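Local coordinates for protein ACDH-11, isoform b (Caenorhabditis elegans, PDB 4Y9J) that belongs to the acyl-CoA dehydrogenase family of flavoproteins and binds flavin-adenine dinucleotide in a four-chain assembly, at residues 52-57 with 125-130; 159-162 with 167-170; 486-491 with 542-547; 507-512 with 518-523. All blocks are in the same frame, centred on the assembly; numbering follows the deposited sequence.

Contact 1: 52-57 with 125-130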
loop_
_atom_site.group_PDB
_atom_site.type_symbol
_atom_site.label_atom_id
_atom_site.label_comp_id
_atom_site.label_asym_id
_atom_site.label_seq_id
_atom_site.Cartn_x
_atom_site.Cartn_y
_atom_site.Cartn_z
ATOM N N ALA B 52 30.189 32.648 3.177
ATOM C CA ALA B 52 29.711 32.322 4.534
ATOM C C ALA B 52 28.260 31.851 4.491
ATOM O O ALA B 52 27.930 30.867 5.136
ATOM C CB ALA B 52 29.881 33.458 5.498
ATOM N N ASP B 53 27.421 32.475 3.676
ATOM C CA ASP B 53 26.046 31.998 3.567
ATOM C C ASP B 53 25.957 30.545 3.065
ATOM O O ASP B 53 25.232 29.708 3.601
ATOM C CB ASP B 53 25.217 32.884 2.669
ATOM C CG ASP B 53 23.762 32.454 2.628
ATOM O OD1 ASP B 53 23.043 32.485 3.670
ATOM O OD2 ASP B 53 23.328 32.134 1.559
ATOM N N LEU B 54 26.721 30.236 2.032
ATOM C CA LEU B 54 26.678 28.960 1.411
ATOM C C LEU B 54 27.260 27.875 2.290
ATOM O O LEU B 54 26.703 26.764 2.357
ATOM C CB LEU B 54 27.378 28.990 0.056
ATOM C CG LEU B 54 26.694 29.881 -0.981
ATOM C CD1 LEU B 54 27.632 29.905 -2.181
ATOM C CD2 LEU B 54 25.326 29.338 -1.407
ATOM N N SER B 55 28.345 28.189 2.977
ATOM C CA SER B 55 28.943 27.251 3.875
ATOM C C SER B 55 27.989 26.873 5.038
ATOM O O SER B 55 27.863 25.677 5.377
ATOM C CB SER B 55 30.256 27.789 4.419
ATOM O OG SER B 55 30.898 26.736 5.112
ATOM N N LYS B 56 27.304 27.870 5.592
ATOM C CA LYS B 56 26.312 27.672 6.645
ATOM C C LYS B 56 25.169 26.847 6.096
ATOM O O LYS B 56 24.774 25.846 6.719
ATOM C CB LYS B 56 25.849 29.013 7.232
ATOM C CG LYS B 56 24.686 28.904 8.238
ATOM C CD LYS B 56 24.435 30.231 8.951
ATOM C CE LYS B 56 23.141 30.161 9.741
ATOM N NZ LYS B 56 22.509 31.498 9.808
ATOM N N PHE B 57 24.700 27.182 4.894
ATOM C CA PHE B 57 23.649 26.392 4.273
ATOM C C PHE B 57 24.042 24.957 4.043
ATOM O O PHE B 57 23.210 24.041 4.164
ATOM C CB PHE B 57 23.192 27.077 2.981
ATOM C CG PHE B 57 21.973 26.492 2.352
ATOM C CD1 PHE B 57 20.769 26.350 3.070
ATOM C CD2 PHE B 57 21.998 26.104 1.044
ATOM C CE1 PHE B 57 19.664 25.829 2.470
ATOM C CE2 PHE B 57 20.896 25.560 0.418
ATOM C CZ PHE B 57 19.720 25.397 1.148
ATOM N N ARG B 125 22.853 36.570 -8.833
ATOM C CA ARG B 125 22.485 35.393 -9.578
ATOM C C ARG B 125 23.542 34.322 -9.372
ATOM O O ARG B 125 23.219 33.144 -9.315
ATOM C CB ARG B 125 22.239 35.671 -11.073
ATOM C CG ARG B 125 20.935 36.403 -11.394
ATOM C CD ARG B 125 19.692 35.572 -11.035
ATOM N NE ARG B 125 18.485 36.050 -11.688
ATOM C CZ ARG B 125 17.272 35.532 -11.548
ATOM N NH1 ARG B 125 17.040 34.519 -10.695
ATOM N NH2 ARG B 125 16.280 36.056 -12.248
ATOM N N ILE B 126 24.783 34.755 -9.195
ATOM C CA ILE B 126 25.845 33.794 -8.908
ATOM C C ILE B 126 25.585 33.160 -7.533
ATOM O O ILE B 126 25.641 31.950 -7.386
ATOM C CB ILE B 126 27.264 34.436 -9.040
ATOM C CG1 ILE B 126 27.532 34.709 -10.528
ATOM C CG2 ILE B 126 28.321 33.489 -8.512
ATOM C CD1 ILE B 126 28.682 35.656 -10.811
ATOM N N HIS B 127 25.276 33.993 -6.546
ATOM C CA HIS B 127 24.997 33.525 -5.218
ATOM C C HIS B 127 23.797 32.529 -5.299
ATOM O O HIS B 127 23.895 31.416 -4.837
ATOM C CB HIS B 127 24.689 34.733 -4.333
ATOM C CG HIS B 127 24.382 34.417 -2.909
ATOM N ND1 HIS B 127 24.170 35.403 -1.978
ATOM C CD2 HIS B 127 24.311 33.245 -2.241
ATOM C CE1 HIS B 127 23.945 34.859 -0.797
ATOM N NE2 HIS B 127 24.007 33.542 -0.940
ATOM N N GLN B 128 22.740 32.947 -5.966
ATOM C CA GLN B 128 21.514 32.193 -6.073
ATOM C C GLN B 128 21.714 30.895 -6.739
ATOM O O GLN B 128 21.247 29.833 -6.233
ATOM C CB GLN B 128 20.438 32.997 -6.797
ATOM C CG GLN B 128 19.078 32.314 -6.795
ATOM C CD GLN B 128 18.159 32.729 -7.909
ATOM O OE1 GLN B 128 18.573 33.313 -8.918
ATOM N NE2 GLN B 128 16.890 32.376 -7.753
ATOM N N VAL B 129 22.398 30.899 -7.879
ATOM C CA VAL B 129 22.692 29.661 -8.566
ATOM C C VAL B 129 23.528 28.658 -7.741
ATOM O O VAL B 129 23.228 27.482 -7.715
ATOM C CB VAL B 129 23.270 29.921 -10.001
ATOM C CG1 VAL B 129 23.805 28.659 -10.613
ATOM C CG2 VAL B 129 22.162 30.440 -10.895
ATOM N N ALA B 130 24.527 29.144 -7.013
ATOM C CA ALA B 130 25.335 28.283 -6.113
ATOM C C ALA B 130 24.466 27.672 -4.988
ATOM O O ALA B 130 24.584 26.493 -4.633
ATOM C CB ALA B 130 26.472 29.143 -5.493
#
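Asp53 OD2 is gripped by two nitrogen groups: the ring of His127, facing it across the contact, and the ammonium of Lys131, one helical turn further along the same helix as the histidine. The histidine bond is short and fairly straight, with 2.9 Å from His127 NE2 to Asp53 OD2 and an N-H...O angle of 159°. The oxygen lies almost in the imidazole plane, at the NE2 edge, whereas the nitrogen approaches on the anti side of the carboxylate and well out of its plane. The carboxylate and ring planes stand 75° apart, so the bond is not a coplanar pairing. Both side chains run with CG anti to the backbone N, which carries the two polar ends into the space between the helices.

Beside this bond Leu54 makes the apolar half of the contact. Its CD1 meets Ala130 CB at 3.6 Å, while its other branch lies near the imidazole edge, CD2 being 4.1 Å from His127 CD2. Tyr28 and Leu38 also touch Leu54.

The axes of segments 52-57 and 125-130, on helices 44-74 and 121-135, are 11° from parallel and 10.7 Å apart at closest, and the contact is part of the helical N-terminal region of this family. A polar bridge and a leucine-alanine contact together join the two helices. His127, Leu54 and Ala130 are buried, whereas Asp53 is partly exposed. The lysine charge and the imidazole N-H would both be expected to stabilise an ionised Asp53.

Contact 2: 159-162 with 167-170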
loop_
_atom_site.group_PDB
_atom_site.type_symbol
_atom_site.label_atom_id
_atom_site.label_comp_id
_atom_site.label_asym_id
_atom_site.label_seq_id
_atom_site.Cartn_x
_atom_site.Cartn_y
_atom_site.Cartn_z
ATOM N N LEU B 159 7.214 41.739 -17.983
ATOM C CA LEU B 159 6.041 42.277 -18.681
ATOM C C LEU B 159 5.594 43.618 -18.149
ATOM O O LEU B 159 4.562 44.183 -18.578
ATOM C CB LEU B 159 4.914 41.239 -18.641
ATOM C CG LEU B 159 5.194 39.970 -19.429
ATOM C CD1 LEU B 159 4.146 38.967 -19.022
ATOM C CD2 LEU B 159 5.109 40.202 -20.909
ATOM N N ASN B 160 6.390 44.188 -17.257
ATOM C CA ASN B 160 6.087 45.486 -16.647
ATOM C C ASN B 160 4.750 45.547 -15.989
ATOM O O ASN B 160 4.076 46.553 -16.076
ATOM C CB ASN B 160 6.227 46.636 -17.611
ATOM C CG ASN B 160 7.655 46.912 -17.921
ATOM O OD1 ASN B 160 8.539 46.863 -17.052
ATOM N ND2 ASN B 160 7.913 47.123 -19.166
ATOM N N LEU B 161 4.428 44.483 -15.271
ATOM C CA LEU B 161 3.196 44.385 -14.559
ATOM C C LEU B 161 3.354 44.813 -13.107
ATOM O O LEU B 161 2.359 45.143 -12.454
ATOM C CB LEU B 161 2.683 42.951 -14.614
ATOM C CG LEU B 161 2.481 42.363 -15.997
ATOM C CD1 LEU B 161 2.139 40.891 -15.882
ATOM C CD2 LEU B 161 1.404 43.188 -16.667
ATOM N N TYR B 162 4.576 44.818 -12.581
ATOM C CA TYR B 162 4.781 45.123 -11.157
ATOM C C TYR B 162 4.491 46.573 -10.836
ATOM O O TYR B 162 5.116 47.504 -11.346
ATOM C CB TYR B 162 6.193 44.741 -10.704
ATOM C CG TYR B 162 6.420 44.876 -9.207
ATOM C CD1 TYR B 162 5.826 43.994 -8.330
ATOM C CD2 TYR B 162 7.274 45.791 -8.686
ATOM C CE1 TYR B 162 6.058 44.049 -6.976
ATOM C CE2 TYR B 162 7.500 45.883 -7.324
ATOM C CZ TYR B 162 6.925 44.937 -6.467
ATOM O OH TYR B 162 7.021 45.039 -5.078
ATOM N N LEU B 167 -3.021 41.279 -9.359
ATOM C CA LEU B 167 -2.586 39.938 -9.006
ATOM C C LEU B 167 -1.068 39.734 -9.244
ATOM O O LEU B 167 -0.372 39.151 -8.422
ATOM C CB LEU B 167 -3.415 38.878 -9.765
ATOM C CG LEU B 167 -3.084 37.402 -9.421
ATOM C CD1 LEU B 167 -3.255 37.138 -7.925
ATOM C CD2 LEU B 167 -3.900 36.397 -10.243
ATOM N N ALA B 168 -0.545 40.275 -10.349
ATOM C CA ALA B 168 0.851 40.065 -10.692
ATOM C C ALA B 168 1.728 40.732 -9.641
ATOM O O ALA B 168 2.773 40.226 -9.304
ATOM C CB ALA B 168 1.130 40.591 -12.073
ATOM N N THR B 169 1.292 41.858 -9.139
ATOM C CA THR B 169 2.071 42.608 -8.143
ATOM C C THR B 169 2.102 41.831 -6.799
ATOM O O THR B 169 3.173 41.622 -6.217
ATOM C CB THR B 169 1.538 44.041 -7.991
ATOM O OG1 THR B 169 1.630 44.751 -9.251
ATOM C CG2 THR B 169 2.246 44.779 -6.888
ATOM N N GLU B 170 0.946 41.381 -6.350
ATOM C CA GLU B 170 0.872 40.524 -5.145
ATOM C C GLU B 170 1.688 39.256 -5.315
ATOM O O GLU B 170 2.455 38.884 -4.432
ATOM C CB GLU B 170 -0.555 40.171 -4.766
ATOM C CG GLU B 170 -0.564 39.129 -3.626
ATOM C CD GLU B 170 -1.945 38.768 -3.127
ATOM O OE1 GLU B 170 -2.907 38.731 -3.949
ATOM O OE2 GLU B 170 -2.039 38.535 -1.899
#
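Tyr162 and Thr169 bring their CA atoms to 4.8 Å, and Leu161 and Ala168 follow at 6.3 Å, so the loop leaving helix 143-158 turns back against the first turns of helix 166-175. Leu159 is the first residue to leave helical backbone angles. Asn160 then adopts a left-handed conformation, phi 55°, and the chain reverses so that Leu161 points at the new helix and the ring of Tyr162 swings over to it.

On the inner side Leu161 lies against Ala168, with Leu161 CB 3.8 Å from Ala168 CB and the CD1 branch close to the same methyl group. Leu156 of helix 143-158 touches both residues, and Ile298 and Leu256 of the neighbouring beta strands add to this apolar patch.

Towards solvent, Thr169 crosses Tyr162 at about a right angle. With CG2 anti to the backbone N of Thr169, the methyl reaches the CD1-CE1 side of the ring, at 3.9 Å from Tyr162 CE1. Thr169 O sits at the ring edge near its plane, 3.8 Å from Tyr162 CE1. The same torsion (chi1 -61°) leaves OG1 beside the backbone N and turned to the loop, where it is 3.3 Å from Leu161 O, an approach that is not a hydrogen bond. Its bonds are instead to His165 O and Gly163 N, while the phenol hydroxyl of Tyr162 is bonded to Asp173.

No hydrogen bond joins the two segments directly. The chemistry thus implies a compact loop between two helices, apolar inside, whose threonine hydroxyl ties down the intervening turn and whose tyrosine lies along the new helix.

Contact 3: 486-491 with 542-547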
loop_
_atom_site.group_PDB
_atom_site.type_symbol
_atom_site.label_atom_id
_atom_site.label_comp_id
_atom_site.label_asym_id
_atom_site.label_seq_id
_atom_site.Cartn_x
_atom_site.Cartn_y
_atom_site.Cartn_z
ATOM N N GLU B 486 52.450 23.850 -21.434
ATOM C CA GLU B 486 52.281 23.039 -22.633
ATOM C C GLU B 486 50.891 22.400 -22.816
ATOM O O GLU B 486 50.397 22.254 -23.933
ATOM C CB GLU B 486 53.281 21.897 -22.553
ATOM C CG GLU B 486 53.382 21.075 -23.817
ATOM C CD GLU B 486 54.775 20.532 -24.071
ATOM O OE1 GLU B 486 55.758 21.328 -24.123
ATOM O OE2 GLU B 486 54.868 19.286 -24.225
ATOM N N LYS B 487 50.309 21.968 -21.716
ATOM C CA LYS B 487 48.974 21.330 -21.756
ATOM C C LYS B 487 47.890 22.331 -22.057
ATOM O O LYS B 487 46.976 22.036 -22.796
ATOM C CB LYS B 487 48.672 20.605 -20.456
ATOM C CG LYS B 487 49.434 19.302 -20.354
ATOM C CD LYS B 487 49.278 18.647 -18.997
ATOM C CE LYS B 487 49.991 17.300 -18.985
ATOM N NZ LYS B 487 49.430 16.376 -17.963
ATOM N N LEU B 488 48.041 23.551 -21.538
ATOM C CA LEU B 488 47.071 24.583 -21.809
ATOM C C LEU B 488 47.236 25.126 -23.225
ATOM O O LEU B 488 46.254 25.452 -23.880
ATOM C CB LEU B 488 47.179 25.653 -20.755
ATOM C CG LEU B 488 46.904 25.124 -19.346
ATOM C CD1 LEU B 488 47.174 26.225 -18.332
ATOM C CD2 LEU B 488 45.458 24.621 -19.205
ATOM N N LYS B 489 48.463 25.226 -23.713
ATOM C CA LYS B 489 48.656 25.611 -25.117
ATOM C C LYS B 489 47.938 24.620 -26.018
ATOM O O LYS B 489 47.192 25.017 -26.935
ATOM C CB LYS B 489 50.136 25.711 -25.544
ATOM C CG LYS B 489 50.302 26.016 -27.053
ATOM C CD LYS B 489 51.716 25.814 -27.653
ATOM C CE LYS B 489 52.796 26.439 -26.817
ATOM N NZ LYS B 489 54.095 26.348 -27.530
ATOM N N LYS B 490 48.145 23.329 -25.755
ATOM C CA LYS B 490 47.516 22.313 -26.582
ATOM C C LYS B 490 45.993 22.438 -26.502
ATOM O O LYS B 490 45.282 22.293 -27.506
ATOM C CB LYS B 490 47.930 20.923 -26.128
ATOM C CG LYS B 490 49.263 20.460 -26.672
ATOM C CD LYS B 490 49.416 18.943 -26.523
ATOM C CE LYS B 490 50.251 18.572 -25.305
ATOM N NZ LYS B 490 51.702 18.717 -25.617
ATOM N N SER B 491 45.496 22.671 -25.297
ATOM C CA SER B 491 44.075 22.814 -25.083
ATOM C C SER B 491 43.491 23.969 -25.875
ATOM O O SER B 491 42.465 23.805 -26.551
ATOM C CB SER B 491 43.771 22.984 -23.589
ATOM O OG SER B 491 44.246 21.869 -22.831
ATOM N N ASP B 542 40.467 29.079 -19.059
ATOM C CA ASP B 542 40.498 30.367 -18.404
ATOM C C ASP B 542 40.584 30.153 -16.895
ATOM O O ASP B 542 41.406 30.750 -16.208
ATOM C CB ASP B 542 39.247 31.131 -18.783
ATOM C CG ASP B 542 39.288 32.598 -18.375
ATOM O OD1 ASP B 542 40.238 33.319 -18.711
ATOM O OD2 ASP B 542 38.326 33.007 -17.714
ATOM N N HIS B 543 39.795 29.240 -16.386
ATOM C CA HIS B 543 39.873 28.870 -14.986
ATOM C C HIS B 543 41.232 28.338 -14.536
ATOM O O HIS B 543 41.750 28.778 -13.503
ATOM C CB HIS B 543 38.813 27.840 -14.711
ATOM C CG HIS B 543 38.714 27.424 -13.280
ATOM N ND1 HIS B 543 39.314 26.282 -12.789
ATOM C CD2 HIS B 543 38.013 27.950 -12.254
ATOM C CE1 HIS B 543 39.001 26.139 -11.513
ATOM N NE2 HIS B 543 38.236 27.155 -11.162
ATOM N N ALA B 544 41.822 27.420 -15.308
ATOM C CA ALA B 544 43.119 26.816 -14.949
ATOM C C ALA B 544 44.278 27.802 -15.098
ATOM O O ALA B 544 45.359 27.617 -14.466
ATOM C CB ALA B 544 43.395 25.593 -15.817
ATOM N N SER B 545 44.078 28.785 -15.982
ATOM C CA SER B 545 45.115 29.784 -16.286
ATOM C C SER B 545 45.248 30.805 -15.150
ATOM O O SER B 545 46.264 31.495 -15.052
ATOM C CB SER B 545 44.825 30.509 -17.617
ATOM O OG SER B 545 44.941 29.646 -18.749
ATOM N N ASP B 546 44.229 30.932 -14.317
ATOM C CA ASP B 546 44.220 31.901 -13.235
ATOM C C ASP B 546 45.049 31.419 -12.058
ATOM O O ASP B 546 44.532 30.793 -11.134
ATOM C CB ASP B 546 42.800 32.227 -12.805
ATOM C CG ASP B 546 42.734 33.251 -11.662
ATOM O OD1 ASP B 546 43.779 33.560 -11.029
ATOM O OD2 ASP B 546 41.627 33.745 -11.418
ATOM N N SER B 547 46.340 31.770 -12.077
ATOM C CA SER B 547 47.277 31.211 -11.110
ATOM C C SER B 547 46.940 31.662 -9.708
ATOM O O SER B 547 47.441 31.109 -8.754
ATOM C CB SER B 547 48.704 31.631 -11.408
ATOM O OG SER B 547 48.846 33.009 -11.092
#
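Leu488 meets Ala544 and Ser545 without any ring or planar side chain between them; a flat group beside the contact is the peptide carbonyl of Lys487, to which Leu488 is joined. Its two faces are approached by one residue: Ser491 N reaches Lys487 O at 3.0 Å from one face, and Ser491 OG reaches Lys487 O at 2.7 Å from the other, tilted 32° from the plane. The serine hydroxyl is thus folded back onto its own helix.

Across the contact Leu488 works with both branches. CG lies anti to the carbonyl carbon and beside the backbone N (chi1 -61°), and the fork straddles two successive residues: CD2 is 4.1 Å from Ala544 CB, and CD1 is 4.1 Å from Ser545 OG. That hydroxyl is bonded elsewhere, to Ile541 O and Lys482 N, so to the leucine it offers only packing. Ile555 of helix 552-563 also touches Leu488.

The start of helix 486-512 is thereby set against the end of helix 524-545 in the C-terminal helical region. Nearby, Arg40 bridges to Asp542 and Asp546. Across the two segments themselves the chemistry is van der Waals alone, and it rests on a buried leucine lying against an alanine methyl and a serine hydroxyl that is bonded elsewhere.

Contact 4: 507-512 with 518-523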
loop_
_atom_site.group_PDB
_atom_site.type_symbol
_atom_site.label_atom_id
_atom_site.label_comp_id
_atom_site.label_asym_id
_atom_site.label_seq_id
_atom_site.Cartn_x
_atom_site.Cartn_y
_atom_site.Cartn_z
ATOM N N VAL B 507 28.989 27.831 -42.302
ATOM C CA VAL B 507 29.069 28.659 -43.515
ATOM C C VAL B 507 28.704 27.826 -44.751
ATOM O O VAL B 507 27.967 28.277 -45.612
ATOM C CB VAL B 507 30.463 29.362 -43.666
ATOM C CG1 VAL B 507 30.622 30.009 -45.036
ATOM C CG2 VAL B 507 30.623 30.430 -42.576
ATOM N N LYS B 508 29.180 26.596 -44.840
ATOM C CA LYS B 508 28.803 25.767 -45.991
ATOM C C LYS B 508 27.288 25.493 -46.033
ATOM O O LYS B 508 26.728 25.306 -47.111
ATOM C CB LYS B 508 29.504 24.406 -45.958
ATOM C CG LYS B 508 31.000 24.403 -46.232
ATOM C CD LYS B 508 31.502 22.998 -46.544
ATOM C CE LYS B 508 30.865 22.443 -47.818
ATOM N NZ LYS B 508 31.884 21.993 -48.776
ATOM N N ALA B 509 26.651 25.379 -44.857
ATOM C CA ALA B 509 25.241 25.004 -44.782
ATOM C C ALA B 509 24.299 26.137 -45.192
ATOM O O ALA B 509 23.277 25.927 -45.838
ATOM C CB ALA B 509 24.904 24.505 -43.389
ATOM N N SER B 510 24.640 27.350 -44.813
ATOM C CA SER B 510 23.919 28.532 -45.309
ATOM C C SER B 510 24.090 28.670 -46.828
ATOM O O SER B 510 23.116 28.905 -47.529
ATOM C CB SER B 510 24.443 29.773 -44.606
ATOM O OG SER B 510 25.867 29.669 -44.585
ATOM N N ASP B 511 25.302 28.470 -47.340
ATOM C CA ASP B 511 25.545 28.623 -48.760
ATOM C C ASP B 511 24.684 27.677 -49.600
ATOM O O ASP B 511 24.200 28.052 -50.664
ATOM C CB ASP B 511 27.034 28.397 -49.114
ATOM C CG ASP B 511 27.944 29.577 -48.730
ATOM O OD1 ASP B 511 27.470 30.663 -48.359
ATOM O OD2 ASP B 511 29.172 29.406 -48.810
ATOM N N SER B 512 24.548 26.437 -49.145
ATOM C CA SER B 512 23.904 25.353 -49.911
ATOM C C SER B 512 22.382 25.285 -49.755
ATOM O O SER B 512 21.726 24.539 -50.498
ATOM C CB SER B 512 24.470 23.989 -49.461
ATOM O OG SER B 512 25.835 23.901 -49.798
ATOM N N THR B 518 20.198 20.072 -48.217
ATOM C CA THR B 518 20.872 20.205 -46.918
ATOM C C THR B 518 19.816 20.243 -45.832
ATOM O O THR B 518 18.782 20.897 -45.993
ATOM C CB THR B 518 21.704 21.489 -46.925
ATOM O OG1 THR B 518 22.698 21.372 -47.949
ATOM C CG2 THR B 518 22.368 21.764 -45.626
ATOM N N ARG B 519 20.041 19.509 -44.744
ATOM C CA ARG B 519 19.072 19.419 -43.625
ATOM C C ARG B 519 19.843 19.652 -42.330
ATOM O O ARG B 519 20.280 18.728 -41.676
ATOM C CB ARG B 519 18.332 18.067 -43.611
ATOM C CG ARG B 519 17.505 17.786 -44.861
ATOM C CD ARG B 519 16.059 18.305 -44.928
ATOM N NE ARG B 519 15.309 18.413 -43.638
ATOM C CZ ARG B 519 13.974 18.195 -43.479
ATOM N NH1 ARG B 519 13.225 17.780 -44.520
ATOM N NH2 ARG B 519 13.358 18.362 -42.272
ATOM N N ILE B 520 20.002 20.926 -41.969
ATOM C CA ILE B 520 20.752 21.295 -40.791
ATOM C C ILE B 520 20.036 20.796 -39.553
ATOM O O ILE B 520 20.675 20.519 -38.534
ATOM C CB ILE B 520 20.956 22.848 -40.715
ATOM C CG1 ILE B 520 21.893 23.205 -39.568
ATOM C CG2 ILE B 520 19.605 23.553 -40.554
ATOM C CD1 ILE B 520 22.514 24.586 -39.681
ATOM N N ASP B 521 18.707 20.720 -39.619
ATOM C CA ASP B 521 17.920 20.184 -38.542
ATOM C C ASP B 521 18.344 18.751 -38.128
ATOM O O ASP B 521 18.277 18.417 -36.957
ATOM C CB ASP B 521 16.409 20.219 -38.864
ATOM C CG ASP B 521 16.051 19.591 -40.211
ATOM O OD1 ASP B 521 16.620 19.977 -41.266
ATOM O OD2 ASP B 521 15.091 18.793 -40.243
ATOM N N SER B 522 18.769 17.946 -39.108
ATOM C CA SER B 522 19.219 16.565 -38.895
ATOM C C SER B 522 20.368 16.489 -37.917
ATOM O O SER B 522 20.453 15.556 -37.078
ATOM C CB SER B 522 19.632 15.897 -40.228
ATOM O OG SER B 522 19.609 14.511 -39.949
ATOM N N VAL B 523 21.215 17.525 -37.954
ATOM C CA VAL B 523 22.432 17.551 -37.141
ATOM C C VAL B 523 22.325 18.543 -35.999
ATOM O O VAL B 523 23.325 18.944 -35.414
ATOM C CB VAL B 523 23.698 17.784 -37.986
ATOM C CG1 VAL B 523 23.931 16.583 -38.917
ATOM C CG2 VAL B 523 23.605 19.046 -38.840
HETATM O O HOH W 1 21.508 21.745 -50.594
#
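Thr518 turns both branches of its side chain to the end of helix 486-512. Its chi1 of -62° sets CG2 anti to the backbone N and directs that methyl towards Ala509, with a loose 4.4 Å from Thr518 CG2 to Ala509 CB. The same rotamer brings OG1 against Ser512, 3.5 Å from Thr518 OG1 to Ser512 CB. Ile520, extended through both torsions (chi1 -173°, chi2 161°), reaches the same alanine, its CD1 being 4.4 Å from Ala509 CB. Phe575 packs on Ala509 as well.

Ser512 keeps its hydroxyl for its own helix: OG sits beside the backbone N and bonds to Lys508 O at 3.2 Å, meeting it from the face opposite to Ser512 N. The carbonyl of Ser512 is reached by a water, which donates to Ser512 O at 2.8 Å and lies 2.9 Å from Thr518 OG1. Further along, Arg519 holds Asp521 side-on through NE and NH2, the latter 2.7 Å from Asp521 OD2.

Pro352 of the second subunit packs on Arg519, Asp521 and Ser522, and Thr356 of that subunit bonds to Ser522. The water bridge and loose methyl packing imply a light, partly hydrated closure of the turn between two helices, beside a subunit interface.

Along the chain the order is contact 1, contact 2, then contacts 3 and 4. Contacts 1 and 2 both belong to the N-terminal region, yet their centres are 28 Å apart. Contacts 3 and 4 share helix 486-512 in the C-terminal region: contact 3 uses its start and contact 4 its end, with centres 33 Å apart, and contact 4 lies within the span of chain that contact 3 brings together. Contacts 1 and 3, from different regions, have centres 27 Å apart and nearest atoms about 12 Å apart, whereas contacts 2 and 3 are 47 Å apart between centres. None touches another: contacts 1 and 3 join helices distant in sequence, while contacts 2 and 4 close short connections between successive helices.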